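Local atomic coordinates of titin (Homo sapiens, PDB entry 5JDD), a protein that probably acts as a molecular spring in the I-band of the muscle sarcomere, where tandem immunoglobulin domains like these help the filament to stretch. Residues A15-T20 / V88-I93; S115-P120 / Q141-Q146; S182-I187 / F197-N202. One frame throughout, in Å; residues are numbered along the deposited sequence. Where two conformers were deposited one is given.

Contact 1: residues A15-T20 / V88-I93; sequences ALENAT and VETLHI
Leu16 and Leu91 meet methyl to methyl, CD2 against CD2 at 3.9 Å, just past the point where the A' strand (13-16) of the first I-set immunoglobulin domain pairs in parallel with its G strand (80-89). The two side chains cross at about a right angle, and both also touch His116 of the second domain. The backbones are joined through Glu89, which uses both its polar main-chain atoms: Glu89 N donates to Ala15 O at 2.8 Å, and Glu89 O receives Glu17 N at 2.9 Å. Ala15 and Val88 point to one face of this sheet, Leu16 and Glu89 to the other, where Glu89 OE1 is hydrogen-bonded to His116.

Past the last bridge a type II turn from Leu16 to Ala19 takes the first chain away. Glu17 nevertheless stays in contact: its CG is anti to the backbone N (chi1 -176°), and the extended chain beyond it crosses Thr90 obliquely, with OE1 3.6 Å from Thr90 CG2. Val88 CG1 packs on the near end of the same residue, 3.9 Å from Glu17 CA. A water bridges the two segments, donating to Glu17 OE1 at 2.7 Å and accepting from Leu91 N at 2.9 Å.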
loop_
_atom_site.group_PDB
_atom_site.type_symbol
_atom_site.label_atom_id
_atom_site.label_comp_id
_atom_site.label_asym_id
_atom_site.label_seq_id
_atom_site.Cartn_x
_atom_site.Cartn_y
_atom_site.Cartn_z
ATOM N N ALA A 15 6.253 22.808 12.346
ATOM C CA ALA A 15 5.615 22.798 11.043
ATOM C C ALA A 15 6.188 21.705 10.159
ATOM O O ALA A 15 7.320 21.246 10.358
ATOM C CB ALA A 15 5.778 24.150 10.362
ATOM N N LEU A 16 5.400 21.297 9.173
ATOM C CA LEU A 16 5.826 20.305 8.204
ATOM C C LEU A 16 6.848 20.875 7.234
ATOM O O LEU A 16 6.785 22.051 6.869
ATOM C CB LEU A 16 4.616 19.774 7.436
ATOM C CG LEU A 16 3.930 18.609 8.139
ATOM C CD1 LEU A 16 2.504 18.422 7.644
ATOM C CD2 LEU A 16 4.744 17.347 7.895
ATOM N N GLU A 17 7.785 20.028 6.824
ATOM C CA GLU A 17 8.723 20.369 5.769
ATOM C C GLU A 17 7.953 20.958 4.582
ATOM O O GLU A 17 6.838 20.505 4.272
ATOM C CB GLU A 17 9.499 19.112 5.358
ATOM C CG GLU A 17 10.582 19.347 4.322
ATOM C CD GLU A 17 11.512 18.158 4.137
ATOM O OE1 GLU A 17 11.318 17.105 4.793
ATOM O OE2 GLU A 17 12.455 18.287 3.327
ATOM N N ASN A 18 8.539 21.990 3.967
ATOM C CA ASN A 18 7.970 22.724 2.822
ATOM C C ASN A 18 6.907 23.775 3.201
ATOM O O ASN A 18 6.429 24.505 2.336
ATOM C CB ASN A 18 7.475 21.787 1.703
ATOM C CG ASN A 18 8.546 20.816 1.231
ATOM O OD1 ASN A 18 8.361 19.597 1.279
ATOM N ND2 ASN A 18 9.675 21.352 0.777
ATOM N N ALA A 19 6.565 23.878 4.483
ATOM C CA ALA A 19 5.646 24.928 4.926
ATOM C C ALA A 19 6.322 26.290 4.917
ATOM O O ALA A 19 7.555 26.392 4.896
ATOM C CB ALA A 19 5.100 24.637 6.318
ATOM N N THR A 20 5.506 27.337 4.960
ATOM C CA THR A 20 5.999 28.683 5.198
ATOM C C THR A 20 5.563 29.086 6.601
ATOM O O THR A 20 4.380 28.966 6.950
ATOM C CB THR A 20 5.448 29.664 4.164
ATOM O OG1 THR A 20 6.014 29.352 2.886
ATOM C CG2 THR A 20 5.803 31.105 4.544
ATOM N N VAL A 88 11.031 21.158 12.604
ATOM C CA VAL A 88 10.542 20.762 11.285
ATOM C C VAL A 88 10.117 19.307 11.322
ATOM O O VAL A 88 10.952 18.419 11.486
ATOM C CB VAL A 88 11.623 20.958 10.206
ATOM C CG1 VAL A 88 11.097 20.562 8.825
ATOM C CG2 VAL A 88 12.114 22.403 10.184
ATOM N N GLU A 89 8.818 19.048 11.186
ATOM C CA GLU A 89 8.353 17.670 11.111
ATOM C C GLU A 89 8.597 17.165 9.690
ATOM O O GLU A 89 8.392 17.900 8.721
ATOM C CB GLU A 89 6.876 17.536 11.527
ATOM C CG GLU A 89 6.647 17.842 13.013
ATOM C CD GLU A 89 5.281 17.416 13.532
ATOM O OE1 GLU A 89 4.438 16.944 12.741
ATOM O OE2 GLU A 89 5.046 17.566 14.754
ATOM N N THR A 90 9.079 15.936 9.562
ATOM C CA THR A 90 9.264 15.337 8.258
ATOM C C THR A 90 8.327 14.152 8.122
ATOM O O THR A 90 7.959 13.525 9.121
ATOM C CB THR A 90 10.707 14.855 8.062
ATOM O OG1 THR A 90 10.991 13.825 9.018
ATOM C CG2 THR A 90 11.682 16.006 8.235
ATOM N N LEU A 91 7.938 13.846 6.890
ATOM C CA LEU A 91 7.094 12.683 6.624
ATOM C C LEU A 91 7.939 11.434 6.768
ATOM O O LEU A 91 9.005 11.323 6.155
ATOM C CB LEU A 91 6.541 12.745 5.212
ATOM C CG LEU A 91 5.670 13.953 4.859
ATOM C CD1 LEU A 91 5.217 13.897 3.406
ATOM C CD2 LEU A 91 4.461 14.073 5.781
ATOM N N HIS A 92 7.478 10.490 7.579
ATOM C CA HIS A 92 8.244 9.265 7.770
ATOM C C HIS A 92 7.367 8.069 8.079
ATOM O O HIS A 92 6.195 8.206 8.438
ATOM C CB HIS A 92 9.297 9.453 8.875
ATOM C CG HIS A 92 8.721 9.807 10.214
ATOM N ND1 HIS A 92 8.444 11.105 10.588
ATOM C CD2 HIS A 92 8.388 9.032 11.277
ATOM C CE1 HIS A 92 7.961 11.116 11.819
ATOM N NE2 HIS A 92 7.919 9.872 12.261
ATOM N N ILE A 93 7.953 6.886 7.939
ATOM C CA ILE A 93 7.266 5.625 8.186
ATOM C C ILE A 93 7.236 5.335 9.686
ATOM O O ILE A 93 8.262 5.469 10.361
ATOM C CB ILE A 93 7.996 4.477 7.476
ATOM C CG1 ILE A 93 8.045 4.708 5.958
ATOM C CG2 ILE A 93 7.337 3.138 7.789
ATOM C CD1 ILE A 93 6.684 4.759 5.290
HETATM O O HOH W 1 9.180 15.381 4.816
#

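Contact 2: residues S115-P120 / Q141-Q146; sequences SHFNVP and QGKLHQ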
loop_
_atom_site.group_PDB
_atom_site.type_symbol
_atom_site.label_atom_id
_atom_site.label_comp_id
_atom_site.label_asym_id
_atom_site.label_seq_id
_atom_site.Cartn_x
_atom_site.Cartn_y
_atom_site.Cartn_z
ATOM N N SER A 115 3.588 9.000 9.299
ATOM C CA SER A 115 3.637 9.944 10.411
ATOM C C SER A 115 2.529 10.996 10.408
ATOM O O SER A 115 2.227 11.592 11.447
ATOM C CB SER A 115 4.993 10.642 10.403
ATOM O OG SER A 115 5.222 11.257 9.146
ATOM N N HIS A 116 1.949 11.250 9.238
ATOM C CA HIS A 116 1.001 12.349 9.076
ATOM C C HIS A 116 -0.194 11.971 8.218
ATOM O O HIS A 116 -0.114 11.082 7.368
ATOM C CB HIS A 116 1.708 13.555 8.444
ATOM C CG HIS A 116 2.739 14.168 9.330
ATOM N ND1 HIS A 116 4.028 13.687 9.419
ATOM C CD2 HIS A 116 2.666 15.213 10.186
ATOM C CE1 HIS A 116 4.705 14.415 10.292
ATOM N NE2 HIS A 116 3.899 15.346 10.772
ATOM N N PHE A 117 -1.314 12.643 8.453
ATOM C CA PHE A 117 -2.466 12.515 7.577
ATOM C C PHE A 117 -2.203 13.185 6.236
ATOM O O PHE A 117 -1.343 14.066 6.116
ATOM C CB PHE A 117 -3.703 13.140 8.236
ATOM C CG PHE A 117 -4.178 12.387 9.439
ATOM C CD1 PHE A 117 -5.070 11.330 9.305
ATOM C CD2 PHE A 117 -3.712 12.717 10.709
ATOM C CE1 PHE A 117 -5.494 10.613 10.421
ATOM C CE2 PHE A 117 -4.132 12.003 11.831
ATOM C CZ PHE A 117 -5.029 10.954 11.686
ATOM N N ASN A 118 -2.954 12.742 5.230
ATOM C CA ASN A 118 -2.935 13.326 3.888
ATOM C C ASN A 118 -1.611 13.163 3.135
ATOM O O ASN A 118 -1.257 13.970 2.277
ATOM C CB ASN A 118 -3.416 14.778 3.926
ATOM C CG ASN A 118 -4.813 14.892 4.492
ATOM O OD1 ASN A 118 -5.707 14.125 4.119
ATOM N ND2 ASN A 118 -5.002 15.812 5.428
ATOM N N VAL A 119 -0.892 12.090 3.444
ATOM C CA VAL A 119 0.255 11.700 2.632
ATOM C C VAL A 119 -0.298 11.002 1.397
ATOM O O VAL A 119 -1.102 10.085 1.522
ATOM C CB VAL A 119 1.191 10.735 3.387
ATOM C CG1 VAL A 119 2.264 10.182 2.456
ATOM C CG2 VAL A 119 1.831 11.447 4.570
ATOM N N PRO A 120 0.103 11.450 0.196
ATOM C CA PRO A 120 -0.441 10.789 -0.997
ATOM C C PRO A 120 0.049 9.354 -1.147
ATOM O O PRO A 120 1.161 9.011 -0.745
ATOM C CB PRO A 120 0.080 11.645 -2.155
ATOM C CG PRO A 120 1.275 12.355 -1.609
ATOM C CD PRO A 120 1.047 12.532 -0.136
ATOM N N GLN A 141 -6.325 4.943 4.810
ATOM C CA GLN A 141 -7.212 5.057 5.956
ATOM C C GLN A 141 -6.507 5.880 7.022
ATOM O O GLN A 141 -5.872 5.335 7.935
ATOM C CB GLN A 141 -7.618 3.672 6.474
ATOM C CG GLN A 141 -8.449 2.888 5.449
ATOM C CD GLN A 141 -8.949 1.551 5.960
ATOM O OE1 GLN A 141 -8.984 1.300 7.164
ATOM N NE2 GLN A 141 -9.354 0.687 5.037
ATOM N N GLY A 142 -6.613 7.200 6.902
ATOM C CA GLY A 142 -5.905 8.088 7.815
ATOM C C GLY A 142 -4.400 8.052 7.609
ATOM O O GLY A 142 -3.898 8.531 6.594
ATOM N N LYS A 143 -3.685 7.494 8.582
ATOM C CA LYS A 143 -2.239 7.325 8.478
ATOM C C LYS A 143 -1.861 5.930 7.987
ATOM O O LYS A 143 -0.678 5.632 7.851
ATOM C CB LYS A 143 -1.564 7.611 9.821
ATOM C CG LYS A 143 -1.743 9.025 10.312
ATOM C CD LYS A 143 -1.832 8.987 11.835
ATOM C CE LYS A 143 -0.799 9.840 12.493
ATOM N NZ LYS A 143 -0.906 9.702 13.983
ATOM N N LEU A 144 -2.860 5.088 7.734
ATOM C CA LEU A 144 -2.634 3.727 7.244
ATOM C C LEU A 144 -2.717 3.687 5.722
ATOM O O LEU A 144 -3.664 4.192 5.123
ATOM C CB LEU A 144 -3.662 2.758 7.843
ATOM C CG LEU A 144 -3.629 1.293 7.388
ATOM C CD1 LEU A 144 -2.461 0.560 7.998
ATOM C CD2 LEU A 144 -4.932 0.577 7.738
ATOM N N HIS A 145 -1.727 3.067 5.096
ATOM C CA HIS A 145 -1.707 2.921 3.649
ATOM C C HIS A 145 -1.649 1.460 3.280
ATOM O O HIS A 145 -0.838 0.711 3.818
ATOM C CB HIS A 145 -0.511 3.666 3.060
ATOM C CG HIS A 145 -0.685 5.149 3.074
ATOM N ND1 HIS A 145 -1.152 5.851 1.984
ATOM C CD2 HIS A 145 -0.516 6.058 4.068
ATOM C CE1 HIS A 145 -1.238 7.132 2.298
ATOM N NE2 HIS A 145 -0.853 7.282 3.553
ATOM N N GLN A 146 -2.513 1.055 2.353
ATOM C CA GLN A 146 -2.621 -0.348 1.983
ATOM C C GLN A 146 -2.591 -0.558 0.470
ATOM O O GLN A 146 -3.147 0.236 -0.299
ATOM C CB GLN A 146 -3.906 -0.941 2.576
ATOM C CG GLN A 146 -4.087 -2.427 2.337
ATOM C CD GLN A 146 -5.387 -2.948 2.916
ATOM O OE1 GLN A 146 -6.374 -2.217 3.017
ATOM N NE2 GLN A 146 -5.395 -4.216 3.299
HETATM O O HOH W 2 -1.503 9.644 5.339
HETATM O O HOH W 3 -4.943 10.715 5.364
#
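Gly142 O is gripped by two waters that tie the turn 141-144 to the loop 115-120, one donating to it at 2.7 Å and the other at 2.9 Å. The nearer water accepts from Asn118 N at 2.8 Å. The second has more partners: it donates to His116 O at 2.8 Å, accepts a longer bond from Val119 N at 3.2 Å, and lies 3.0 Å from His145 NE2. No direct hydrogen bond links the two segments, so water carries the polar part of the join.

The apolar part is built on the Phe117 ring. Lys143 lays its aliphatic chain over one face, with CG 3.9 Å from the ring centroid and only 4° off the normal, a CH-pi contact. Beyond CG the chain bends at chi2 and chi3; CD stays over the ring near CE2 and CZ, and CE reaches Ser115 O. On the CD1-CE1 side the ring meets Gly142 CA. This glycine takes the positive phi (69°) of a type II' turn.

At the other end of the loop Val119 O approaches the edge of the His145 imidazole near its plane, 3.1 Å from CE1.

The contact thus joins the BC loop of the second I-set domain to the hairpin between strands 136-141 and 144-149. His145 turns inward to meet the Phe162 ring on strand 158-164, and its backbone bonds to Cys112 on strand 108-114.

Contact 3: residues S182-I187 / F197-N202; sequences SMLKDI and FEVTVN
Ser182 and Thr200 form an antiparallel hydrogen-bonded pair between strands 180-182 and 195-201, the A and B strands of the third I-set immunoglobulin domain. Thr200 N donates to Ser182 O at 3.0 Å, fairly straight at 164° and in the carbonyl plane on a lone pair. The return bond, from Ser182 N to Thr200 O, is longer at 3.2 Å, with the donor tilted from the carbonyl plane. On the face shared by the pair, Ser182 CB rests against Thr200 CB, while Thr200 OG1 is hydrogen-bonded to Thr231 of the next strand.

Beyond Ser182 the first chain departs from the B strand and crosses to the other sheet, which it joins as strand 187-190. Two waters bridge the widening gap between the backbones. The first accepts from Ser182 OG at 2.7 Å and donates to both Met183 O and Glu198 O, the latter at 3.0 Å; the hydroxyl oxygen lies anti to its own backbone N (chi1 -169°). The second water accepts from Lys185 N and from Glu198 N, each 3.1 Å away.

Inside this polar seam the crossing chain faces the domain core. Leu184 packs against Val199, its CG 3.5 Å from Val199 CG1, while its CD2 touches Phe197 CB and Glu198 O. Leu184 and Phe197 both reach Trp210 on strand 209-212, and the Phe197 ring also meets that of Tyr247.

Ile187 sets its terminal methyl squarely over one face of Phe197: CD1 is 3.6 Å from the ring centroid and 11° off the normal. At the edge of the same ring, near its plane, Lys185 O lies 3.4 Å from CE1.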
loop_
_atom_site.group_PDB
_atom_site.type_symbol
_atom_site.label_atom_id
_atom_site.label_comp_id
_atom_site.label_asym_id
_atom_site.label_seq_id
_atom_site.Cartn_x
_atom_site.Cartn_y
_atom_site.Cartn_z
ATOM N N SER A 182 -4.181 -34.912 -3.885
ATOM C CA SER A 182 -4.867 -36.121 -4.327
ATOM C C SER A 182 -5.395 -35.864 -5.722
ATOM O O SER A 182 -6.296 -35.042 -5.911
ATOM C CB SER A 182 -6.023 -36.469 -3.394
ATOM O OG SER A 182 -6.518 -37.766 -3.685
ATOM N N MET A 183 -4.832 -36.566 -6.700
ATOM C CA MET A 183 -5.177 -36.346 -8.098
ATOM C C MET A 183 -6.493 -37.005 -8.490
ATOM O O MET A 183 -7.005 -37.880 -7.781
ATOM C CB MET A 183 -4.062 -36.874 -8.999
ATOM C CG MET A 183 -2.773 -36.094 -8.887
ATOM S SD MET A 183 -1.369 -36.996 -9.556
ATOM C CE MET A 183 -0.079 -35.769 -9.352
ATOM N N LEU A 184 -7.040 -36.578 -9.627
ATOM C CA LEU A 184 -8.226 -37.216 -10.195
ATOM C C LEU A 184 -7.924 -38.666 -10.530
ATOM O O LEU A 184 -6.814 -39.006 -10.968
ATOM C CB LEU A 184 -8.638 -36.524 -11.495
ATOM C CG LEU A 184 -9.307 -35.161 -11.385
ATOM C CD1 LEU A 184 -9.628 -34.601 -12.776
ATOM C CD2 LEU A 184 -10.581 -35.277 -10.555
ATOM N N LYS A 185 -8.909 -39.527 -10.312
ATOM C CA LYS A 185 -8.838 -40.898 -10.799
ATOM C C LYS A 185 -9.912 -41.137 -11.844
ATOM O O LYS A 185 -10.973 -40.490 -11.823
ATOM C CB LYS A 185 -8.992 -41.898 -9.653
ATOM C CG LYS A 185 -10.293 -41.779 -8.886
ATOM C CD LYS A 185 -10.332 -42.794 -7.743
ATOM C CE LYS A 185 -11.609 -42.675 -6.925
ATOM N NZ LYS A 185 -11.823 -43.913 -6.118
ATOM N N ASP A 186 -9.633 -42.063 -12.754
ATOM C CA ASP A 186 -10.613 -42.453 -13.757
ATOM C C ASP A 186 -11.875 -42.943 -13.070
ATOM O O ASP A 186 -11.827 -43.501 -11.958
ATOM C CB ASP A 186 -10.094 -43.601 -14.615
ATOM C CG ASP A 186 -9.052 -43.181 -15.616
ATOM O OD1 ASP A 186 -8.795 -41.973 -15.796
ATOM O OD2 ASP A 186 -8.484 -44.095 -16.247
ATOM N N ILE A 187 -13.004 -42.734 -13.739
ATOM C CA ILE A 187 -14.274 -43.265 -13.276
ATOM C C ILE A 187 -14.837 -44.178 -14.343
ATOM O O ILE A 187 -14.939 -43.808 -15.515
ATOM C CB ILE A 187 -15.277 -42.146 -12.941
ATOM C CG1 ILE A 187 -14.755 -41.338 -11.743
ATOM C CG2 ILE A 187 -16.642 -42.724 -12.624
ATOM C CD1 ILE A 187 -15.589 -40.095 -11.401
ATOM N N PHE A 197 -16.097 -36.756 -9.625
ATOM C CA PHE A 197 -14.646 -36.592 -9.646
ATOM C C PHE A 197 -14.250 -35.754 -8.439
ATOM O O PHE A 197 -14.984 -34.840 -8.068
ATOM C CB PHE A 197 -14.202 -35.843 -10.905
ATOM C CG PHE A 197 -14.169 -36.686 -12.157
ATOM C CD1 PHE A 197 -13.156 -37.615 -12.356
ATOM C CD2 PHE A 197 -15.131 -36.523 -13.148
ATOM C CE1 PHE A 197 -13.112 -38.384 -13.507
ATOM C CE2 PHE A 197 -15.095 -37.286 -14.305
ATOM C CZ PHE A 197 -14.080 -38.212 -14.488
ATOM N N GLU A 198 -13.107 -36.055 -7.829
ATOM C CA GLU A 198 -12.619 -35.300 -6.666
ATOM C C GLU A 198 -11.111 -35.078 -6.730
ATOM O O GLU A 198 -10.362 -35.983 -7.102
ATOM C CB GLU A 198 -12.936 -36.046 -5.367
ATOM C CG GLU A 198 -14.398 -36.373 -5.141
ATOM C CD GLU A 198 -14.628 -37.127 -3.844
ATOM O OE1 GLU A 198 -14.762 -36.470 -2.791
ATOM O OE2 GLU A 198 -14.669 -38.377 -3.880
ATOM N N VAL A 199 -10.688 -33.864 -6.379
ATOM C CA VAL A 199 -9.270 -33.559 -6.207
ATOM C C VAL A 199 -9.078 -32.895 -4.869
ATOM O O VAL A 199 -9.989 -32.262 -4.342
ATOM C CB VAL A 199 -8.719 -32.563 -7.247
ATOM C CG1 VAL A 199 -8.555 -33.211 -8.576
ATOM C CG2 VAL A 199 -9.613 -31.337 -7.347
ATOM N N THR A 200 -7.893 -33.059 -4.300
ATOM C CA THR A 200 -7.554 -32.337 -3.082
ATOM C C THR A 200 -6.341 -31.479 -3.380
ATOM O O THR A 200 -5.419 -31.924 -4.075
ATOM C CB THR A 200 -7.280 -33.285 -1.905
ATOM O OG1 THR A 200 -8.419 -34.137 -1.721
ATOM C CG2 THR A 200 -7.039 -32.488 -0.627
ATOM N N VAL A 201 -6.368 -30.238 -2.909
ATOM C CA VAL A 201 -5.255 -29.301 -3.106
ATOM C C VAL A 201 -4.631 -28.926 -1.768
ATOM O O VAL A 201 -5.149 -29.291 -0.710
ATOM C CB VAL A 201 -5.694 -28.023 -3.846
ATOM C CG1 VAL A 201 -6.164 -28.361 -5.263
ATOM C CG2 VAL A 201 -6.803 -27.301 -3.077
ATOM N N ASN A 202 -3.520 -28.195 -1.803
ATOM C CA ASN A 202 -2.816 -27.849 -0.568
ATOM C C ASN A 202 -3.257 -26.559 0.132
ATOM O O ASN A 202 -2.893 -26.329 1.285
ATOM C CB ASN A 202 -1.293 -27.851 -0.788
ATOM C CG ASN A 202 -0.833 -26.845 -1.842
ATOM O OD1 ASN A 202 -1.610 -26.387 -2.683
ATOM N ND2 ASN A 202 0.457 -26.520 -1.811
HETATM O O HOH W 4 -8.601 -37.607 -5.369
HETATM O O HOH W 5 -11.472 -38.448 -8.878
#

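Overall arrangement
The three contacts follow one another along an elongated chain of three I-set domains. Contact 1 lies at the end of the first domain and runs into the first strand of the second; contact 2 joins the BC loop to the 136-141/144-149 hairpin at the end of the second domain nearest the first. Their centres are 14 Å apart, and together they make up part of the junction: besides the Glu89-His116 pair, Ser115 OG probably receives His92 N. Contact 3 stands apart, its nearest atoms about 22 Å from contact 2 and its centre about 59 Å from that of contact 1. Contacts 1 and 2 thus bear on how the first two domains are set against each other, while contact 3 lies wholly inside the third.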